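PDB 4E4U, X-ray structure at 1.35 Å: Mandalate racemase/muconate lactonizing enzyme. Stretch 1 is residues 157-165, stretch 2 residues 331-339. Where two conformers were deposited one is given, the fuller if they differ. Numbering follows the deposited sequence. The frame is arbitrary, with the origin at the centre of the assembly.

Stretch 1 157-165: KLGFTAVKF
Stretch 2 (331-339) LIQESIMTW

What holds the two segments together by charge? Lys164 NZ and Glu334 OE2 form a salt bridge at 3.3 Å, with a weak hydrogen bond from Lys164 NZ to Glu334 OE2. Water 1 also bridges the pair, accepting from Lys164 NZ at 3.2 Å and donating to Glu334 OE2 at 2.8 Å. The lysine is t, t, p, t, chi3 89°; Glu334 is t, t with chi3 22°, and although its CA-to-CB bond points sideways, its carboxylate comes nearer.

How do the backbones run? Strand 162-165 and the extended stretch through 333-335 advance in the same direction: Ala162 CA lies 8.9 Å from Ile332 CA, and Lys164 CA 9.3 Å from Glu334 CA. Side chains therefore bridge the gap, as where Ala162 CB meets Ile332 CD1 (t, t) at 3.7 Å.

What shapes the other end? Leu158 (m, t) leads into Gly159, whose phi/psi of 118/-2 closes a Schellman motif. In the other stretch, Ile336 to Trp339 make a type II' turn, with Met337 at 51/-127, Thr338 at -112/27 and Trp339 N donating to Ile336 O at 3.1 Å.

How does Phe160 pack there? Its ring (chi1 -82°, chi2 -72°) presents its edge to Met337 O, 3.4 Å from CZ, a carbonyl left without a polar partner. Thr338 CG2 (chi1 p) sits 3.9 Å from Phe160 CE2 and 4.1 Å from Leu158 CD1.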

ATOM      1  N   LYS A 157      31.032  -1.358  37.118  1.00 16.67           N
ATOM      2  CA  LYS A 157      32.276  -0.951  37.778  1.00 17.37           C
ATOM      3  C   LYS A 157      33.480  -1.099  36.844  1.00 18.12           C
ATOM      4  O   LYS A 157      34.431  -0.320  36.920  1.00 19.13           O
ATOM      5  CB  LYS A 157      32.501  -1.744  39.070  1.00 18.23           C
ATOM      6  CG  LYS A 157      31.517  -1.403  40.178  1.00 20.56           C
ATOM      7  CD  LYS A 157      31.714  -2.294  41.391  1.00 23.41           C
ATOM      8  CE  LYS A 157      30.480  -2.274  42.273  1.00 26.12           C
ATOM      9  NZ  LYS A 157      30.600  -3.225  43.409  1.00 27.82           N
ATOM     10  N   LEU A 158      33.434  -2.094  35.960  1.00 17.77           N
ATOM     11  CA  LEU A 158      34.498  -2.280  34.973  1.00 18.71           C
ATOM     12  C   LEU A 158      34.460  -1.199  33.899  1.00 17.87           C
ATOM     13  O   LEU A 158      35.463  -0.963  33.217  1.00 18.57           O
ATOM     14  CB  LEU A 158      34.394  -3.646  34.298  1.00 20.48           C
ATOM     15  CG  LEU A 158      34.532  -4.916  35.127  1.00 21.89           C
ATOM     16  CD1 LEU A 158      34.423  -6.100  34.192  1.00 23.01           C
ATOM     17  CD2 LEU A 158      35.853  -4.946  35.864  1.00 22.86           C
ATOM     18  N   GLY A 159      33.300  -0.567  33.727  1.00 17.35           N
ATOM     19  CA  GLY A 159      33.143   0.490  32.745  1.00 16.63           C
ATOM     20  C   GLY A 159      32.135   0.209  31.645  1.00 15.45           C
ATOM     21  O   GLY A 159      31.914   1.065  30.787  1.00 15.48           O
ATOM     22  N   PHE A 160      31.526  -0.977  31.646  1.00 13.89           N
ATOM     23  CA  PHE A 160      30.508  -1.293  30.643  1.00 13.55           C
ATOM     24  C   PHE A 160      29.320  -0.343  30.727  1.00 13.53           C
ATOM     25  O   PHE A 160      28.865   0.019  31.821  1.00 15.00           O
ATOM     26  CB  PHE A 160      29.993  -2.725  30.807  1.00 13.69           C
ATOM     27  CG  PHE A 160      30.866  -3.773  30.171  1.00 14.07           C
ATOM     28  CD1 PHE A 160      30.916  -3.908  28.788  1.00 14.05           C
ATOM     29  CD2 PHE A 160      31.616  -4.638  30.954  1.00 14.30           C
ATOM     30  CE1 PHE A 160      31.697  -4.883  28.196  1.00 13.89           C
ATOM     31  CE2 PHE A 160      32.407  -5.620  30.367  1.00 14.78           C
ATOM     32  CZ  PHE A 160      32.447  -5.739  28.988  1.00 14.51           C
ATOM     33  N   THR A 161      28.821   0.044  29.557  1.00 12.85           N
ATOM     34  CA  THR A 161      27.675   0.945  29.441  1.00 13.15           C
ATOM     35  C   THR A 161      26.430   0.239  28.898  1.00 13.13           C
ATOM     36  O   THR A 161      25.437   0.891  28.574  1.00 12.91           O
ATOM     37  CB  THR A 161      27.992   2.142  28.529  1.00 13.80           C
ATOM     38  OG1 THR A 161      28.297   1.668  27.212  1.00 13.90           O
ATOM     39  CG2 THR A 161      29.176   2.920  29.070  1.00 14.06           C
ATOM     40  N   ALA A 162      26.487  -1.087  28.793  1.00 12.35           N
ATOM     41  CA  ALA A 162      25.342  -1.892  28.373  1.00 12.70           C
ATOM     42  C   ALA A 162      25.597  -3.336  28.778  1.00 12.94           C
ATOM     43  O   ALA A 162      26.747  -3.783  28.797  1.00 13.35           O
ATOM     44  CB  ALA A 162      25.122  -1.791  26.867  1.00 13.91           C
ATOM     45  N   VAL A 163      24.530  -4.055  29.121  1.00 12.68           N
ATOM     46  CA  VAL A 163      24.644  -5.462  29.497  1.00 12.53           C
ATOM     47  C   VAL A 163      23.492  -6.230  28.864  1.00 11.85           C
ATOM     48  O   VAL A 163      22.405  -5.673  28.674  1.00 12.92           O
ATOM     49  CB  VAL A 163      24.642  -5.668  31.035  1.00 14.04           C
ATOM     50  CG1 VAL A 163      25.890  -5.044  31.664  1.00 14.61           C
ATOM     51  CG2 VAL A 163      23.360  -5.102  31.665  1.00 15.49           C
ATOM     52  N   LYS A 164      23.729  -7.498  28.525  1.00 11.54           N
ATOM     53  CA  LYS A 164      22.720  -8.317  27.853  1.00 12.09           C
ATOM     54  C   LYS A 164      22.390  -9.574  28.658  1.00 12.18           C
ATOM     55  O   LYS A 164      23.247 -10.137  29.335  1.00 13.08           O
ATOM     56  CB  LYS A 164      23.191  -8.691  26.448  1.00 12.93           C
ATOM     57  CG  LYS A 164      22.109  -9.337  25.591  1.00 13.20           C
ATOM     58  CD  LYS A 164      22.408  -9.195  24.100  1.00 15.31           C
ATOM     59  CE  LYS A 164      23.245 -10.344  23.578  1.00 16.27           C
ATOM     60  NZ  LYS A 164      23.464 -10.277  22.098  1.00 16.57           N
ATOM     61  N   PHE A 165      21.139 -10.017  28.574  1.00 12.12           N
ATOM     62  CA  PHE A 165      20.682 -11.210  29.299  1.00 13.05           C
ATOM     63  C   PHE A 165      19.440 -11.752  28.598  1.00 13.39           C
ATOM     64  O   PHE A 165      18.719 -10.996  27.941  1.00 13.63           O
ATOM     65  CB  PHE A 165      20.395 -10.898  30.784  1.00 13.73           C
ATOM     66  CG  PHE A 165      19.556  -9.671  30.986  1.00 14.05           C
ATOM     67  CD1 PHE A 165      20.140  -8.413  31.003  1.00 14.56           C
ATOM     68  CD2 PHE A 165      18.179  -9.774  31.138  1.00 14.91           C
ATOM     69  CE1 PHE A 165      19.359  -7.272  31.159  1.00 14.97           C
ATOM     70  CE2 PHE A 165      17.395  -8.642  31.298  1.00 15.86           C
ATOM     71  CZ  PHE A 165      17.987  -7.390  31.311  1.00 16.38           C
ATOM     72  N   LEU A 331      26.627   1.437  16.503  1.00 10.55           N
ATOM     73  CA  LEU A 331      26.032   1.591  17.837  1.00 10.70           C
ATOM     74  C   LEU A 331      26.916   1.028  18.944  1.00 11.36           C
ATOM     75  O   LEU A 331      27.298   1.742  19.870  1.00 12.00           O
ATOM     76  CB  LEU A 331      24.662   0.910  17.890  1.00 11.61           C
ATOM     77  CG  LEU A 331      23.943   0.829  19.243  1.00 11.52           C
ATOM     78  CD1 LEU A 331      23.721   2.219  19.838  1.00 13.15           C
ATOM     79  CD2 LEU A 331      22.615   0.089  19.115  1.00 12.69           C
ATOM     80  N   ILE A 332      27.242  -0.258  18.854  1.00 10.76           N
ATOM     81  CA  ILE A 332      27.944  -0.939  19.939  1.00 10.33           C
ATOM     82  C   ILE A 332      28.453  -2.281  19.421  1.00 10.88           C
ATOM     83  O   ILE A 332      27.887  -2.839  18.478  1.00 11.65           O
ATOM     84  CB  ILE A 332      26.985  -1.135  21.148  1.00 10.70           C
ATOM     85  CG1 ILE A 332      27.739  -1.410  22.452  1.00 11.26           C
ATOM     86  CG2 ILE A 332      25.917  -2.192  20.840  1.00 11.43           C
ATOM     87  CD1 ILE A 332      26.832  -1.275  23.669  1.00 12.09           C
ATOM     88  N   GLN A 333      29.513  -2.797  20.038  1.00 11.27           N
ATOM     89  CA  GLN A 333      30.115  -4.062  19.626  1.00 11.96           C
ATOM     90  C   GLN A 333      29.996  -5.088  20.733  1.00 12.83           C
ATOM     91  O   GLN A 333      30.404  -4.840  21.865  1.00 14.47           O
ATOM     92  CB  GLN A 333      31.589  -3.865  19.260  1.00 12.81           C
ATOM     93  CG  GLN A 333      32.371  -5.163  19.059  1.00 13.63           C
ATOM     94  CD  GLN A 333      31.926  -5.955  17.843  1.00 15.22           C
ATOM     95  OE1 GLN A 333      31.883  -5.432  16.728  1.00 16.26           O
ATOM     96  NE2 GLN A 333      31.598  -7.227  18.049  1.00 16.56           N
ATOM     97  N   GLU A 334      29.442  -6.247  20.405  1.00 13.06           N
ATOM     98  CA  GLU A 334      29.353  -7.319  21.373  1.00 13.48           C
ATOM     99  C   GLU A 334      30.743  -7.785  21.757  1.00 14.61           C
ATOM    100  O   GLU A 334      31.592  -8.050  20.894  1.00 14.94           O
ATOM    101  CB  GLU A 334      28.551  -8.500  20.822  1.00 15.24           C
ATOM    102  CG  GLU A 334      28.326  -9.601  21.861  1.00 17.03           C
ATOM    103  CD  GLU A 334      27.176 -10.529  21.509  1.00 19.93           C
ATOM    104  OE1 GLU A 334      26.818 -10.607  20.315  1.00 20.70           O
ATOM    105  OE2 GLU A 334      26.625 -11.167  22.435  1.00 22.71           O
ATOM    106  N   SER A 335      30.976  -7.876  23.060  0.62 15.17           N
ATOM    107  CA  SER A 335      32.220  -8.408  23.586  0.62 15.26           C
ATOM    108  C   SER A 335      31.937  -9.608  24.455  0.62 15.16           C
ATOM    109  O   SER A 335      30.891  -9.688  25.096  0.62 16.33           O
ATOM    110  CB  SER A 335      32.957  -7.339  24.383  0.62 16.49           C
ATOM    111  OG  SER A 335      33.272  -6.260  23.536  0.62 17.71           O
ATOM    112  N   ILE A 336      32.865 -10.556  24.464  1.00 15.13           N
ATOM    113  CA  ILE A 336      32.733 -11.710  25.335  1.00 16.41           C
ATOM    114  C   ILE A 336      33.515 -11.379  26.595  1.00 15.73           C
ATOM    115  O   ILE A 336      34.740 -11.491  26.636  1.00 15.94           O
ATOM    116  CB  ILE A 336      33.188 -13.004  24.649  1.00 19.49           C
ATOM    117  CG1 ILE A 336      32.296 -13.257  23.425  1.00 21.30           C
ATOM    118  CG2 ILE A 336      33.107 -14.169  25.617  1.00 21.38           C
ATOM    119  CD1 ILE A 336      32.679 -14.454  22.579  1.00 22.51           C
ATOM    120  N   MET A 337      32.782 -10.919  27.607  1.00 15.80           N
ATOM    121  CA  MET A 337      33.379 -10.324  28.801  1.00 17.63           C
ATOM    122  C   MET A 337      34.375  -9.249  28.373  1.00 17.37           C
ATOM    123  O   MET A 337      34.007  -8.381  27.581  1.00 16.12           O
ATOM    124  CB  MET A 337      33.954 -11.396  29.727  1.00 21.96           C
ATOM    125  CG  MET A 337      32.841 -12.309  30.229  1.00 26.78           C
ATOM    126  SD  MET A 337      33.296 -13.501  31.471  1.00 32.19           S
ATOM    127  CE  MET A 337      34.349 -14.531  30.500  1.00 30.36           C
ATOM    128  N   THR A 338      35.616  -9.298  28.852  1.00 18.07           N
ATOM    129  CA  THR A 338      36.594  -8.281  28.457  1.00 18.70           C
ATOM    130  C   THR A 338      37.724  -8.838  27.587  1.00 19.02           C
ATOM    131  O   THR A 338      38.833  -8.302  27.581  1.00 20.33           O
ATOM    132  CB  THR A 338      37.178  -7.539  29.675  1.00 19.89           C
ATOM    133  OG1 THR A 338      37.866  -8.464  30.521  1.00 21.95           O
ATOM    134  CG2 THR A 338      36.064  -6.873  30.468  1.00 19.40           C
ATOM    135  N   TRP A 339      37.421  -9.910  26.859  1.00 18.61           N
ATOM    136  CA  TRP A 339      38.337 -10.531  25.895  1.00 18.84           C
ATOM    137  C   TRP A 339      39.564 -11.172  26.528  1.00 19.18           C
ATOM    138  O   TRP A 339      40.603 -11.314  25.873  1.00 20.13           O
ATOM    139  CB  TRP A 339      38.769  -9.548  24.799  1.00 19.56           C
ATOM    140  CG  TRP A 339      37.641  -8.992  23.979  1.00 19.12           C
ATOM    141  CD1 TRP A 339      37.244  -7.688  23.914  1.00 20.01           C
ATOM    142  CD2 TRP A 339      36.775  -9.717  23.097  1.00 18.47           C
ATOM    143  NE1 TRP A 339      36.189  -7.555  23.046  1.00 19.47           N
ATOM    144  CE2 TRP A 339      35.881  -8.792  22.526  1.00 18.93           C
ATOM    145  CE3 TRP A 339      36.670 -11.065  22.733  1.00 18.87           C
ATOM    146  CZ2 TRP A 339      34.888  -9.164  21.617  1.00 18.81           C
ATOM    147  CZ3 TRP A 339      35.682 -11.435  21.831  1.00 18.99           C
ATOM    148  CH2 TRP A 339      34.802 -10.489  21.286  1.00 18.55           C
TER
HETATM  149  O   HOH W   1      24.941 -13.012  21.255  1.00 37.35           O